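Local atomic coordinates of ISC1926 TnpA C-terminal catalytic domain (Sulfolobus sp. L00 11, PDB entry 6DGC), a protein that forms the catalytic domain of an IS607-family serine transposase, which probably binds DNA and exchanges its strands. Residues Ser45-Gln50 and Val112-Ser117. Sequence-based numbering, arbitrary orientation.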
ATOM      1  N   SER A  45       8.185  -9.636  -4.910  1.00 46.40           N
ATOM      2  CA  SER A  45       6.812  -9.184  -5.123  1.00 43.39           C
ATOM      3  C   SER A  45       6.644  -7.700  -4.781  1.00 42.75           C
ATOM      4  O   SER A  45       7.291  -7.205  -3.853  1.00 41.36           O
ATOM      5  CB  SER A  45       5.853 -10.027  -4.283  1.00 48.13           C
ATOM      6  OG  SER A  45       4.506  -9.588  -4.376  1.00 54.29           O
ATOM      7  N   GLY A  46       5.742  -7.026  -5.503  1.00 36.76           N
ATOM      8  CA  GLY A  46       5.386  -5.628  -5.263  1.00 32.98           C
ATOM      9  C   GLY A  46       4.764  -5.423  -3.893  1.00 34.96           C
ATOM     10  O   GLY A  46       4.793  -4.315  -3.344  1.00 33.95           O
ATOM     11  N   LEU A  47       4.215  -6.524  -3.327  1.00 31.12           N
ATOM     12  CA  LEU A  47       3.581  -6.609  -2.009  1.00 29.56           C
ATOM     13  C   LEU A  47       4.603  -6.494  -0.859  1.00 35.24           C
ATOM     14  O   LEU A  47       4.209  -6.159   0.256  1.00 35.61           O
ATOM     15  CB  LEU A  47       2.787  -7.926  -1.875  1.00 30.25           C
ATOM     16  CG  LEU A  47       1.607  -8.207  -2.833  1.00 31.75           C
ATOM     17  CD1 LEU A  47       1.137  -9.606  -2.677  1.00 34.41           C
ATOM     18  CD2 LEU A  47       0.415  -7.354  -2.542  1.00 26.55           C
ATOM     19  N   ASN A  48       5.890  -6.809  -1.108  1.00 32.93           N
ATOM     20  CA  ASN A  48       6.910  -6.696  -0.069  1.00 34.40           C
ATOM     21  C   ASN A  48       7.405  -5.257   0.069  1.00 38.98           C
ATOM     22  O   ASN A  48       8.164  -4.758  -0.763  1.00 39.04           O
ATOM     23  CB  ASN A  48       8.066  -7.701  -0.241  1.00 35.90           C
ATOM     24  CG  ASN A  48       9.137  -7.615   0.841  1.00 62.57           C
ATOM     25  OD1 ASN A  48       8.926  -7.137   1.971  1.00 64.29           O
ATOM     26  ND2 ASN A  48      10.320  -8.090   0.523  1.00 53.28           N
ATOM     27  N   THR A  49       6.980  -4.610   1.155  1.00 36.07           N
ATOM     28  CA  THR A  49       7.321  -3.224   1.513  1.00 34.97           C
ATOM     29  C   THR A  49       8.765  -3.089   2.018  1.00 40.81           C
ATOM     30  O   THR A  49       9.242  -1.967   2.225  1.00 40.33           O
ATOM     31  CB  THR A  49       6.366  -2.739   2.609  1.00 37.50           C
ATOM     32  OG1 THR A  49       6.285  -3.762   3.598  1.00 43.34           O
ATOM     33  CG2 THR A  49       4.978  -2.424   2.082  1.00 31.26           C
ATOM     34  N   GLN A  50       9.438  -4.226   2.240  1.00 39.22           N
ATOM     35  CA  GLN A  50      10.771  -4.238   2.812  1.00 41.87           C
ATOM     36  C   GLN A  50      11.847  -4.777   1.848  1.00 46.61           C
ATOM     37  O   GLN A  50      12.848  -5.363   2.290  1.00 49.86           O
ATOM     38  CB  GLN A  50      10.747  -4.990   4.163  1.00 46.15           C
ATOM     39  CG  GLN A  50       9.851  -4.350   5.255  1.00 61.50           C
ATOM     40  CD  GLN A  50      10.258  -2.946   5.701  1.00 83.55           C
ATOM     41  OE1 GLN A  50      11.296  -2.724   6.346  1.00 80.74           O
ATOM     42  NE2 GLN A  50       9.429  -1.956   5.374  1.00 71.76           N
ATOM     43  N   VAL A 112      -2.198 -12.666 -10.622  1.00 50.05           N
ATOM     44  CA  VAL A 112      -2.814 -13.848 -10.003  1.00 52.57           C
ATOM     45  C   VAL A 112      -1.961 -14.358  -8.835  1.00 58.12           C
ATOM     46  O   VAL A 112      -2.533 -14.816  -7.843  1.00 58.65           O
ATOM     47  CB  VAL A 112      -3.245 -15.002 -10.958  1.00 60.04           C
ATOM     48  CG1 VAL A 112      -4.353 -14.560 -11.896  1.00 59.50           C
ATOM     49  CG2 VAL A 112      -2.068 -15.589 -11.730  1.00 62.72           C
ATOM     50  N   GLU A 113      -0.607 -14.268  -8.945  1.00 54.36           N
ATOM     51  CA  GLU A 113       0.302 -14.724  -7.890  1.00 54.59           C
ATOM     52  C   GLU A 113       0.137 -13.840  -6.657  1.00 54.63           C
ATOM     53  O   GLU A 113       0.020 -14.373  -5.545  1.00 55.79           O
ATOM     54  CB  GLU A 113       1.764 -14.790  -8.379  1.00 57.05           C
ATOM     55  N   ASP A 114       0.037 -12.499  -6.874  1.00 45.85           N
ATOM     56  CA  ASP A 114      -0.179 -11.497  -5.836  1.00 41.28           C
ATOM     57  C   ASP A 114      -1.545 -11.631  -5.236  1.00 44.73           C
ATOM     58  O   ASP A 114      -1.671 -11.499  -4.028  1.00 44.86           O
ATOM     59  CB  ASP A 114       0.040 -10.075  -6.362  1.00 39.84           C
ATOM     60  CG  ASP A 114       1.499  -9.636  -6.343  1.00 52.67           C
ATOM     61  OD1 ASP A 114       2.340 -10.383  -5.772  1.00 57.03           O
ATOM     62  OD2 ASP A 114       1.804  -8.542  -6.893  1.00 52.01           O
ATOM     63  N   LEU A 115      -2.562 -11.955  -6.046  1.00 41.62           N
ATOM     64  CA  LEU A 115      -3.928 -12.129  -5.552  1.00 41.70           C
ATOM     65  C   LEU A 115      -4.067 -13.320  -4.609  1.00 48.65           C
ATOM     66  O   LEU A 115      -4.807 -13.219  -3.632  1.00 48.60           O
ATOM     67  CB  LEU A 115      -4.950 -12.183  -6.698  1.00 42.83           C
ATOM     68  CG  LEU A 115      -6.430 -12.064  -6.322  1.00 48.25           C
ATOM     69  CD1 LEU A 115      -6.726 -10.772  -5.587  1.00 45.35           C
ATOM     70  CD2 LEU A 115      -7.298 -12.139  -7.547  1.00 54.17           C
ATOM     71  N   ILE A 116      -3.326 -14.421  -4.866  1.00 47.78           N
ATOM     72  CA  ILE A 116      -3.347 -15.619  -4.020  1.00 50.54           C
ATOM     73  C   ILE A 116      -2.763 -15.273  -2.652  1.00 53.11           C
ATOM     74  O   ILE A 116      -3.392 -15.575  -1.630  1.00 53.87           O
ATOM     75  CB  ILE A 116      -2.647 -16.835  -4.703  1.00 57.42           C
ATOM     76  CG1 ILE A 116      -3.428 -17.346  -5.954  1.00 59.69           C
ATOM     77  CG2 ILE A 116      -2.344 -17.973  -3.716  1.00 62.13           C
ATOM     78  CD1 ILE A 116      -4.872 -17.834  -5.746  1.00 67.02           C
ATOM     79  N   SER A 117      -1.598 -14.589  -2.632  1.00 46.40           N
ATOM     80  CA  SER A 117      -0.942 -14.195  -1.376  1.00 44.14           C
ATOM     81  C   SER A 117      -1.816 -13.291  -0.516  1.00 42.13           C
ATOM     82  O   SER A 117      -1.850 -13.467   0.720  1.00 41.38           O
ATOM     83  CB  SER A 117       0.419 -13.563  -1.639  1.00 46.14           C
ATOM     84  OG  SER A 117       0.337 -12.558  -2.631  1.00 52.33           O
TER
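In the serine recombinase catalytic domain, an ST turn formed by Ser45 and Leu47 meets Asp114 and Ser117 on helix 108-127, joining the loop that follows strand 35-43 of the parallel sheet to the helix packed against the second subunit. The backbone reverses from Ser45 to Asn48 in a type I beta turn, closed by Asn48 N on Ser45 O at 3.1 Å. A serine suits the start of the turn because its hydroxyl can serve two partners: OG, anti to the backbone N (chi1 176°), accepts from Leu47 N at 3.3 Å and donates to Asp114 OD1 at 2.7 Å. That bond reaches the carboxylate on its syn side, 27° out of its plane. The other oxygen, OD2, forms a salt bridge with Arg79, whose backbone also bonds to that of Gly46, so the largely buried aspartate is gripped at both oxygens. An alanine in place of Asp114 would probably leave the Ser45 hydroxyl and the Arg79 guanidinium without this acceptor and loosen the hold of the loop on the helix. Leu47 supplies the nonpolar part of the contact: it runs past Asp114 in the opposite direction, with CG 3.8 Å from Asp114 CG, while its side chain also touches Arg79 and Phe80. One helical turn beyond Asp114, Ser117 folds its hydroxyl back onto the helix, a common habit of serine in helices, and OG donates to Asp114 O at 2.7 Å, 35° from the carbonyl plane, beside Leu47 CD1.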